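Local coordinates for glycosyl hydrolase family 2, TIM barrel domain protein (Parabacteroides merdae ATCC 43184, PDB 6DXU) that probably hydrolyses beta-glucuronides in the human gut microbiome as a glycoside hydrolase family 2 beta-glucuronidase, at residues G220-K225 with V241-V246; T287-V292 with T298-E303; I780-L783 with S789-V792; T785-G788 with A794-G797. All blocks are in the same frame, centred on the assembly; numbering follows the deposited sequence.

Contact 1 (G220-K225 with V241-V246); sequences GILKVK and VSVYDV
Leu-222 and Val-243 meet by their methyls across the gap between two sheets, CD2 of the leucine lying 3.9 Å from CG2 of the valine. Take Leu-222 outward from its backbone: CB sets off toward the 241-246 segment but is still too far to touch it. CG, anti to the backbone N (chi1 174°), carries the branch forward; CD1 does not reach Val-243, and CD2 alone makes the contact. CD2 also lies 3.9 Å from CG2 of Val-224, its neighbour two residues along the same strand. Val-224 in turn presents that CG2 to Val-241 CG1 at 4.2 Å. In both pairs the side chains run past one another in opposite directions. No hydrogen bond joins the segments, and the CA atoms of Leu-222 and Val-243 stand 9.7 Å apart, as befits facing layers of a beta sandwich, here the immunoglobulin-like domain of family 2 enzymes. Strand 219-229 is the middle one of its sheet, and Leu-209 packs against both Leu-222 and Val-224. Within its own sheet, Val-241 is touched by Cys-288 and Leu-290 of the adjacent strand 286-294. Val-243 also touches Val-251 and Met-270, two residues that line a bicine pocket.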
loop_
_atom_site.group_PDB
_atom_site.type_symbol
_atom_site.label_atom_id
_atom_site.label_comp_id
_atom_site.label_asym_id
_atom_site.label_seq_id
_atom_site.Cartn_x
_atom_site.Cartn_y
_atom_site.Cartn_z
ATOM N N GLY D 220 23.614 -47.517 11.779
ATOM C CA GLY D 220 22.895 -46.249 11.795
ATOM C C GLY D 220 23.836 -45.103 11.466
ATOM O O GLY D 220 25.019 -45.133 11.822
ATOM N N ILE D 221 23.311 -44.113 10.756
ATOM C CA ILE D 221 24.052 -42.916 10.385
ATOM C C ILE D 221 23.334 -41.730 10.993
ATOM O O ILE D 221 22.107 -41.643 10.908
ATOM C CB ILE D 221 24.164 -42.758 8.858
ATOM C CG1 ILE D 221 24.983 -43.889 8.251
ATOM C CG2 ILE D 221 24.790 -41.451 8.510
ATOM C CD1 ILE D 221 26.379 -43.981 8.840
ATOM N N LEU D 222 24.085 -40.849 11.643
ATOM C CA LEU D 222 23.525 -39.625 12.195
ATOM C C LEU D 222 24.314 -38.446 11.644
ATOM O O LEU D 222 25.545 -38.416 11.749
ATOM C CB LEU D 222 23.550 -39.640 13.728
ATOM C CG LEU D 222 23.112 -38.329 14.394
ATOM C CD1 LEU D 222 21.619 -38.075 14.161
ATOM C CD2 LEU D 222 23.418 -38.352 15.886
ATOM N N LYS D 223 23.612 -37.503 11.020
ATOM C CA LYS D 223 24.177 -36.222 10.620
ATOM C C LYS D 223 23.549 -35.147 11.490
ATOM O O LYS D 223 22.320 -35.078 11.600
ATOM C CB LYS D 223 23.912 -35.914 9.144
ATOM C CG LYS D 223 24.667 -36.793 8.155
ATOM C CD LYS D 223 24.474 -36.274 6.726
ATOM C CE LYS D 223 24.275 -37.412 5.734
ATOM N NZ LYS D 223 24.489 -36.926 4.339
ATOM N N VAL D 224 24.389 -34.345 12.130
ATOM C CA VAL D 224 23.946 -33.299 13.039
ATOM C C VAL D 224 24.135 -31.977 12.313
ATOM O O VAL D 224 25.274 -31.554 12.072
ATOM C CB VAL D 224 24.723 -33.314 14.359
ATOM C CG1 VAL D 224 24.262 -32.176 15.251
ATOM C CG2 VAL D 224 24.576 -34.677 15.084
ATOM N N LYS D 225 23.031 -31.333 11.950
ATOM C CA LYS D 225 23.080 -30.049 11.264
ATOM C C LYS D 225 22.409 -28.992 12.127
ATOM O O LYS D 225 21.432 -29.259 12.836
ATOM C CB LYS D 225 22.404 -30.114 9.885
ATOM C CG LYS D 225 23.117 -31.016 8.890
ATOM C CD LYS D 225 22.289 -31.227 7.627
ATOM C CE LYS D 225 23.024 -32.112 6.621
ATOM N NZ LYS D 225 22.155 -32.447 5.458
ATOM N N VAL D 241 29.671 -31.683 20.278
ATOM C CA VAL D 241 28.557 -32.556 19.932
ATOM C C VAL D 241 28.780 -33.868 20.673
ATOM O O VAL D 241 29.829 -34.504 20.502
ATOM C CB VAL D 241 28.474 -32.800 18.418
ATOM C CG1 VAL D 241 27.271 -33.677 18.079
ATOM C CG2 VAL D 241 28.421 -31.479 17.658
ATOM N N SER D 242 27.820 -34.264 21.506
ATOM C CA SER D 242 27.889 -35.535 22.216
ATOM C C SER D 242 26.588 -36.293 22.014
ATOM O O SER D 242 25.504 -35.696 22.032
ATOM C CB SER D 242 28.150 -35.332 23.709
ATOM O OG SER D 242 29.382 -34.657 23.915
ATOM N N VAL D 243 26.693 -37.608 21.833
ATOM C CA VAL D 243 25.531 -38.468 21.641
ATOM C C VAL D 243 25.500 -39.521 22.744
ATOM O O VAL D 243 26.501 -40.200 22.991
ATOM C CB VAL D 243 25.543 -39.120 20.251
ATOM C CG1 VAL D 243 24.375 -40.072 20.105
ATOM C CG2 VAL D 243 25.494 -38.038 19.190
ATOM N N TYR D 244 24.356 -39.652 23.401
ATOM C CA TYR D 244 24.173 -40.624 24.466
ATOM C C TYR D 244 23.158 -41.662 24.023
ATOM O O TYR D 244 22.221 -41.361 23.276
ATOM C CB TYR D 244 23.700 -39.965 25.758
ATOM C CG TYR D 244 24.613 -38.890 26.291
ATOM C CD1 TYR D 244 25.555 -39.175 27.278
ATOM C CD2 TYR D 244 24.521 -37.584 25.829
ATOM C CE1 TYR D 244 26.382 -38.186 27.781
ATOM C CE2 TYR D 244 25.334 -36.592 26.327
ATOM C CZ TYR D 244 26.263 -36.891 27.298
ATOM O OH TYR D 244 27.073 -35.887 27.778
ATOM N N ASP D 245 23.351 -42.890 24.496
ATOM C CA ASP D 245 22.474 -43.980 24.106
ATOM C C ASP D 245 21.248 -44.011 25.013
ATOM O O ASP D 245 21.063 -43.154 25.878
ATOM C CB ASP D 245 23.256 -45.300 24.100
ATOM C CG ASP D 245 23.678 -45.768 25.501
ATOM O OD1 ASP D 245 23.252 -45.185 26.532
ATOM O OD2 ASP D 245 24.453 -46.752 25.563
ATOM N N VAL D 246 20.415 -45.037 24.838
ATOM C CA VAL D 246 19.147 -45.136 25.546
ATOM C C VAL D 246 19.344 -45.211 27.054
ATOM O O VAL D 246 18.427 -44.888 27.815
ATOM C CB VAL D 246 18.360 -46.339 24.994
ATOM C CG1 VAL D 246 18.442 -46.333 23.477
ATOM C CG2 VAL D 246 18.913 -47.649 25.549
#

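Contact 2 (T287-V292 with T298-E303); sequences TCELTV and TFTTEE
Thr-291 and Thr-300 face each other across a beta hairpin, their hydroxyls joined by an OG1 to OG1 hydrogen bond of 2.9 Å. The close-knit part is the backbone ladder. Cys-288 with Glu-303, Leu-290 with Thr-301 and Val-292 with Phe-299 are hydrogen-bonded antiparallel pairs. The bond from Leu-290 N to Thr-301 O (2.9 Å) is nearly straight, 166° at the hydrogen, whereas Phe-299 N comes to Val-292 O from above the carbonyl plane. On the buried face Val-292 CG1 sits between its own backbone N and carbonyl carbon (chi1 48°), and from there meets the edge of the Phe-299 ring and its CB, the latter at 3.9 Å. The other face is looser and opens to solvent at Glu-302. There Glu-289 runs extended past Thr-300, its CG 3.6 Å from the threonine CG2, and a water donates to Glu-289 OE2 (2.6 Å) and to Glu-302 OE1 (3.0 Å), which probably eases the repulsion between the carboxylates. Glu-289 OE1 bonds Tyr-244 OH, so an alanine here would probably leave that hydroxyl without its partner and the water without one of its two acceptors. Strand 286-294 is flanked on its other edge by 237-244, while 297-305 is the outermost strand of this sheet within the chain. Leu-290 and Thr-301 lean on Phe-204 of strand 203-213, in the opposing sheet, and the Phe-299 ring reaches Pro-200 and Tyr-103.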
loop_
_atom_site.group_PDB
_atom_site.type_symbol
_atom_site.label_atom_id
_atom_site.label_comp_id
_atom_site.label_asym_id
_atom_site.label_seq_id
_atom_site.Cartn_x
_atom_site.Cartn_y
_atom_site.Cartn_z
ATOM N N THR D 287 20.106 -39.365 22.584
ATOM C CA THR D 287 20.099 -37.945 22.902
ATOM C C THR D 287 21.323 -37.286 22.292
ATOM O O THR D 287 22.446 -37.746 22.498
ATOM C CB THR D 287 20.095 -37.709 24.410
ATOM O OG1 THR D 287 18.974 -38.381 24.997
ATOM C CG2 THR D 287 19.977 -36.212 24.687
ATOM N N CYS D 288 21.117 -36.196 21.566
ATOM C CA CYS D 288 22.227 -35.413 21.055
ATOM C C CYS D 288 22.319 -34.149 21.902
ATOM O O CYS D 288 21.337 -33.408 22.028
ATOM C CB CYS D 288 22.037 -35.103 19.568
ATOM S SG CYS D 288 23.376 -34.103 18.834
ATOM N N GLU D 289 23.482 -33.925 22.504
ATOM C CA GLU D 289 23.715 -32.791 23.389
ATOM C C GLU D 289 24.708 -31.857 22.711
ATOM O O GLU D 289 25.820 -32.273 22.382
ATOM C CB GLU D 289 24.237 -33.276 24.743
ATOM C CG GLU D 289 24.639 -32.194 25.726
ATOM C CD GLU D 289 25.212 -32.782 27.010
ATOM O OE1 GLU D 289 26.295 -33.413 26.949
ATOM O OE2 GLU D 289 24.572 -32.622 28.071
ATOM N N LEU D 290 24.308 -30.599 22.493
ATOM C CA LEU D 290 25.138 -29.625 21.791
ATOM C C LEU D 290 25.500 -28.502 22.749
ATOM O O LEU D 290 24.626 -27.974 23.447
ATOM C CB LEU D 290 24.415 -29.042 20.570
ATOM C CG LEU D 290 23.956 -30.012 19.486
ATOM C CD1 LEU D 290 23.461 -29.261 18.246
ATOM C CD2 LEU D 290 25.077 -30.941 19.125
ATOM N N THR D 291 26.779 -28.125 22.762
ATOM C CA THR D 291 27.276 -27.045 23.607
ATOM C C THR D 291 27.995 -26.023 22.743
ATOM O O THR D 291 28.807 -26.392 21.894
ATOM C CB THR D 291 28.227 -27.581 24.679
ATOM O OG1 THR D 291 27.507 -28.477 25.530
ATOM C CG2 THR D 291 28.801 -26.452 25.513
ATOM N N VAL D 292 27.689 -24.745 22.931
ATOM C CA VAL D 292 28.411 -23.696 22.226
ATOM C C VAL D 292 29.058 -22.792 23.271
ATOM O O VAL D 292 28.368 -22.190 24.106
ATOM C CB VAL D 292 27.509 -22.927 21.243
ATOM C CG1 VAL D 292 26.214 -22.528 21.889
ATOM C CG2 VAL D 292 28.259 -21.729 20.665
ATOM N N THR D 298 28.687 -20.523 28.152
ATOM C CA THR D 298 28.646 -21.957 27.902
ATOM C C THR D 298 27.168 -22.310 27.843
ATOM O O THR D 298 26.473 -22.232 28.861
ATOM C CB THR D 298 29.363 -22.752 28.994
ATOM O OG1 THR D 298 30.719 -22.303 29.097
ATOM C CG2 THR D 298 29.377 -24.233 28.644
ATOM N N PHE D 299 26.685 -22.689 26.663
ATOM C CA PHE D 299 25.261 -22.885 26.431
ATOM C C PHE D 299 25.047 -24.299 25.919
ATOM O O PHE D 299 25.589 -24.671 24.873
ATOM C CB PHE D 299 24.726 -21.871 25.420
ATOM C CG PHE D 299 23.271 -22.047 25.101
ATOM C CD1 PHE D 299 22.300 -21.607 25.978
ATOM C CD2 PHE D 299 22.879 -22.680 23.929
ATOM C CE1 PHE D 299 20.962 -21.769 25.688
ATOM C CE2 PHE D 299 21.544 -22.849 23.637
ATOM C CZ PHE D 299 20.585 -22.393 24.518
ATOM N N THR D 300 24.239 -25.070 26.637
ATOM C CA THR D 300 23.990 -26.462 26.309
ATOM C C THR D 300 22.507 -26.683 26.074
ATOM O O THR D 300 21.667 -26.194 26.836
ATOM C CB THR D 300 24.452 -27.400 27.424
ATOM O OG1 THR D 300 25.865 -27.276 27.594
ATOM C CG2 THR D 300 24.124 -28.841 27.055
ATOM N N THR D 301 22.192 -27.431 25.025
ATOM C CA THR D 301 20.829 -27.879 24.812
ATOM C C THR D 301 20.884 -29.301 24.287
ATOM O O THR D 301 21.932 -29.779 23.846
ATOM C CB THR D 301 20.066 -26.938 23.856
ATOM O OG1 THR D 301 18.688 -27.319 23.802
ATOM C CG2 THR D 301 20.669 -26.946 22.448
ATOM N N GLU D 302 19.751 -29.989 24.327
ATOM C CA GLU D 302 19.761 -31.358 23.847
ATOM C C GLU D 302 18.530 -31.608 22.995
ATOM O O GLU D 302 17.532 -30.892 23.064
ATOM C CB GLU D 302 19.844 -32.385 24.982
ATOM C CG GLU D 302 18.747 -32.314 25.998
ATOM C CD GLU D 302 18.883 -33.416 27.046
ATOM O OE1 GLU D 302 19.891 -33.419 27.783
ATOM O OE2 GLU D 302 17.993 -34.293 27.111
ATOM N N GLU D 303 18.651 -32.616 22.148
ATOM C CA GLU D 303 17.611 -33.008 21.218
ATOM C C GLU D 303 17.663 -34.520 21.098
ATOM O O GLU D 303 18.746 -35.103 21.011
ATOM C CB GLU D 303 17.813 -32.334 19.853
ATOM C CG GLU D 303 16.723 -32.640 18.852
ATOM C CD GLU D 303 15.539 -31.691 18.967
ATOM O OE1 GLU D 303 15.559 -30.804 19.854
ATOM O OE2 GLU D 303 14.592 -31.832 18.164
HETATM O O HOH W 1 22.204 -31.707 28.458
#

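Contact 3 (I780-L783 with S789-V792); sequences ICNL and SRKV
The loop that leaves strand 778-780 in the C-terminal domain and comes back as strand 791-793 brings its two ends together at Cys-781 and Arg-790. Contact is direct at the base of the side chains: CB of Cys-781 lies 3.9 Å from CB of Arg-790 and 3.8 Å from its backbone N. Farther out, SG of Cys-781 lies 4.0 Å from CD of the arginine, alongside its aliphatic stem. The stem stays extended from CG to NE after a first torsion that puts CG between the backbone N and carbonyl carbon (chi1 67°). No hydrogen bond passes straight from one segment to the other; a water does the work. It accepts from Asn-782 N at 3.0 Å and from Arg-790 N at 2.9 Å, and donates to Asn-782 OD1 at 2.7 Å. Three bonds thus hold the water between the loop ends, and it satisfies two backbone N-H groups at once. The loop is a crossover between sheets: 778-780 is an outer strand of one four-stranded sheet and 791-793 of another, where Arg-790 bonds Phe-771 through the backbone. The polar ends point to the N-terminal part of the chain. Arg-790 NH2 forms salt bridges with Asp-83 and Asp-81, and Asn-782 ND2 is hydrogen-bonded to Glu-77 and to the second carboxylate oxygen of Asp-81. Asp-81 also belongs to a sodium site, and the Asn-782 side chain stays about 8 Å from that ion.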
loop_
_atom_site.group_PDB
_atom_site.type_symbol
_atom_site.label_atom_id
_atom_site.label_comp_id
_atom_site.label_asym_id
_atom_site.label_seq_id
_atom_site.Cartn_x
_atom_site.Cartn_y
_atom_site.Cartn_z
ATOM N N ILE D 780 -22.245 -26.766 36.937
ATOM C CA ILE D 780 -20.990 -27.196 36.299
ATOM C C ILE D 780 -21.402 -27.678 34.914
ATOM O O ILE D 780 -21.634 -28.862 34.663
ATOM C CB ILE D 780 -20.248 -28.250 37.126
ATOM C CG1 ILE D 780 -19.934 -27.681 38.515
ATOM C CG2 ILE D 780 -18.949 -28.689 36.435
ATOM C CD1 ILE D 780 -19.269 -28.648 39.452
ATOM N N CYS D 781 -21.534 -26.720 33.995
ATOM C CA CYS D 781 -22.082 -26.980 32.674
ATOM C C CYS D 781 -21.070 -26.550 31.620
ATOM O O CYS D 781 -19.932 -26.183 31.937
ATOM C CB CYS D 781 -23.426 -26.261 32.487
ATOM S SG CYS D 781 -23.396 -24.447 32.586
ATOM N N ASN D 782 -21.486 -26.642 30.357
ATOM C CA ASN D 782 -20.642 -26.282 29.217
ATOM C C ASN D 782 -19.303 -27.020 29.253
ATOM O O ASN D 782 -18.246 -26.483 28.885
ATOM C CB ASN D 782 -20.444 -24.769 29.138
ATOM C CG ASN D 782 -21.727 -24.044 28.751
ATOM O OD1 ASN D 782 -22.625 -24.622 28.124
ATOM N ND2 ASN D 782 -21.833 -22.791 29.149
ATOM N N LEU D 783 -19.345 -28.270 29.683
ATOM C CA LEU D 783 -18.164 -29.120 29.594
ATOM C C LEU D 783 -18.138 -29.950 28.319
ATOM O O LEU D 783 -17.104 -30.550 28.006
ATOM C CB LEU D 783 -18.083 -30.056 30.806
ATOM C CG LEU D 783 -18.022 -29.388 32.181
ATOM C CD1 LEU D 783 -17.792 -30.434 33.259
ATOM C CD2 LEU D 783 -16.951 -28.286 32.215
ATOM N N SER D 789 -23.687 -30.711 30.935
ATOM C CA SER D 789 -24.366 -29.932 29.909
ATOM C C SER D 789 -25.694 -29.414 30.447
ATOM O O SER D 789 -26.505 -30.200 30.949
ATOM C CB SER D 789 -24.596 -30.774 28.643
ATOM O OG SER D 789 -23.365 -31.117 28.004
ATOM N N ARG D 790 -25.933 -28.101 30.305
ATOM C CA ARG D 790 -27.176 -27.529 30.818
ATOM C C ARG D 790 -28.347 -27.762 29.887
ATOM O O ARG D 790 -29.489 -27.561 30.300
ATOM C CB ARG D 790 -27.026 -26.027 31.090
ATOM C CG ARG D 790 -26.829 -25.150 29.862
ATOM C CD ARG D 790 -26.623 -23.703 30.284
ATOM N NE ARG D 790 -26.410 -22.828 29.132
ATOM C CZ ARG D 790 -27.385 -22.335 28.379
ATOM N NH1 ARG D 790 -28.653 -22.615 28.673
ATOM N NH2 ARG D 790 -27.102 -21.551 27.337
ATOM N N LYS D 791 -28.087 -28.151 28.640
ATOM C CA LYS D 791 -29.100 -28.691 27.737
ATOM C C LYS D 791 -28.545 -29.991 27.180
ATOM O O LYS D 791 -27.441 -30.002 26.626
ATOM C CB LYS D 791 -29.435 -27.710 26.612
ATOM C CG LYS D 791 -30.172 -26.461 27.098
ATOM C CD LYS D 791 -30.628 -25.564 25.941
ATOM C CE LYS D 791 -31.356 -24.335 26.488
ATOM N NZ LYS D 791 -31.797 -23.425 25.417
ATOM N N VAL D 792 -29.269 -31.090 27.368
ATOM C CA VAL D 792 -28.721 -32.411 27.047
ATOM C C VAL D 792 -29.881 -33.370 26.820
ATOM O O VAL D 792 -30.898 -33.303 27.514
ATOM C CB VAL D 792 -27.773 -32.905 28.164
ATOM C CG1 VAL D 792 -28.558 -33.217 29.467
ATOM C CG2 VAL D 792 -26.969 -34.132 27.704
HETATM O O HOH W 2 -23.962 -26.856 28.650
#

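Contact 4 (T785-G788 with A794-G797); sequences TSTG and AYNG
Tyr-795 points its phenol at the turn 785-788, with the ring edge turned to Ser-786 and the hydroxyl end to Thr-787. Ser-786 O lies close to the plane of the ring and 3.3 Å from CE1, so the carbonyl oxygen meets the rim of the aromatic system. CB of the same serine stands 4.0 Å from CE1. Thr-787 comes in at roughly a right angle to the tyrosine and sets its CG2 methyl 3.3 Å from Tyr-795 OH, oblique to the ring. The tyrosine gets there with a chi1 of 31°, well short of a staggered position. Its hydroxyl is hydrogen-bonded to Leu-800 N, and Ser-786 OG to Ala-521 O. With an alanine here the Leu-800 N-H would probably lose its partner, and a gap would open beside the Ser-786 carbonyl. The turn that the phenol meets is a type I beta turn, closed by Gly-788 N to Thr-785 O at 3.1 Å. Next to Tyr-795, Ala-794 O accepts a bond from Arg-523, which with Gln-793 and Lys-766 belongs to a bicine pocket shared between the TIM barrel and C-terminal domains; the phenol thus packs two C-terminal loops together at the border of that pocket.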
loop_
_atom_site.group_PDB
_atom_site.type_symbol
_atom_site.label_atom_id
_atom_site.label_comp_id
_atom_site.label_asym_id
_atom_site.label_seq_id
_atom_site.Cartn_x
_atom_site.Cartn_y
_atom_site.Cartn_z
ATOM N N THR D 785 -19.921 -32.692 27.879
ATOM C CA THR D 785 -20.111 -34.077 28.291
ATOM C C THR D 785 -21.577 -34.293 28.638
ATOM O O THR D 785 -22.307 -33.349 28.940
ATOM C CB THR D 785 -19.275 -34.438 29.515
ATOM O OG1 THR D 785 -19.704 -33.625 30.619
ATOM C CG2 THR D 785 -17.753 -34.239 29.247
ATOM N N SER D 786 -22.007 -35.554 28.603
ATOM C CA SER D 786 -23.411 -35.835 28.885
ATOM C C SER D 786 -23.787 -35.573 30.345
ATOM O O SER D 786 -24.987 -35.514 30.645
ATOM C CB SER D 786 -23.759 -37.274 28.502
ATOM O OG SER D 786 -22.983 -38.190 29.239
ATOM N N THR D 787 -22.817 -35.429 31.251
ATOM C CA THR D 787 -23.111 -35.053 32.634
ATOM C C THR D 787 -22.608 -33.653 32.976
ATOM O O THR D 787 -22.578 -33.281 34.156
ATOM C CB THR D 787 -22.530 -36.072 33.622
ATOM O OG1 THR D 787 -21.113 -36.178 33.434
ATOM C CG2 THR D 787 -23.177 -37.450 33.417
ATOM N N GLY D 788 -22.210 -32.872 31.977
ATOM C CA GLY D 788 -21.760 -31.517 32.192
ATOM C C GLY D 788 -22.388 -30.558 31.199
ATOM O O GLY D 788 -21.701 -29.690 30.653
ATOM N N ALA D 794 -31.709 -36.866 27.229
ATOM C CA ALA D 794 -31.671 -37.867 28.284
ATOM C C ALA D 794 -30.941 -39.120 27.806
ATOM O O ALA D 794 -30.934 -39.446 26.616
ATOM C CB ALA D 794 -33.093 -38.231 28.727
ATOM N N TYR D 795 -30.313 -39.813 28.741
ATOM C CA TYR D 795 -29.761 -41.140 28.489
ATOM C C TYR D 795 -30.581 -42.135 29.303
ATOM O O TYR D 795 -30.503 -42.150 30.534
ATOM C CB TYR D 795 -28.271 -41.216 28.814
ATOM C CG TYR D 795 -27.787 -40.311 29.925
ATOM C CD1 TYR D 795 -27.474 -38.957 29.690
ATOM C CD2 TYR D 795 -27.607 -40.810 31.193
ATOM C CE1 TYR D 795 -27.010 -38.142 30.735
ATOM C CE2 TYR D 795 -27.158 -40.023 32.213
ATOM C CZ TYR D 795 -26.863 -38.694 31.987
ATOM O OH TYR D 795 -26.408 -37.907 33.019
ATOM N N ASN D 796 -31.389 -42.933 28.603
ATOM C CA ASN D 796 -32.314 -43.882 29.225
ATOM C C ASN D 796 -33.210 -43.193 30.255
ATOM O O ASN D 796 -33.430 -43.681 31.372
ATOM C CB ASN D 796 -31.550 -45.058 29.823
ATOM C CG ASN D 796 -30.761 -45.811 28.763
ATOM O OD1 ASN D 796 -29.537 -45.851 28.798
ATOM N ND2 ASN D 796 -31.469 -46.388 27.800
ATOM N N GLY D 797 -33.745 -42.050 29.846
ATOM C CA GLY D 797 -34.670 -41.290 30.656
ATOM C C GLY D 797 -34.058 -40.518 31.799
ATOM O O GLY D 797 -34.806 -39.939 32.597
#

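The four contacts fall into two groups on opposite sides of the chain's centre. Contacts 1 and 2 come first along the chain, 12 Å apart between centres, in the sandwich domain ahead of the TIM barrel; strands 237-244 and 286-294 are neighbours in one sheet, so contact 1 ties that sheet to the facing one while contact 2 extends it to its edge. Contacts 3 and 4, centres 10 Å apart, lie in the C-terminal domain and interleave along the chain, linked by a probable hydrogen bond from Leu-783 N to Gly-788 O. About 50 Å separates the centres of the groups: one concerns a sandwich core, the other loops near a sodium site and a bicine pocket.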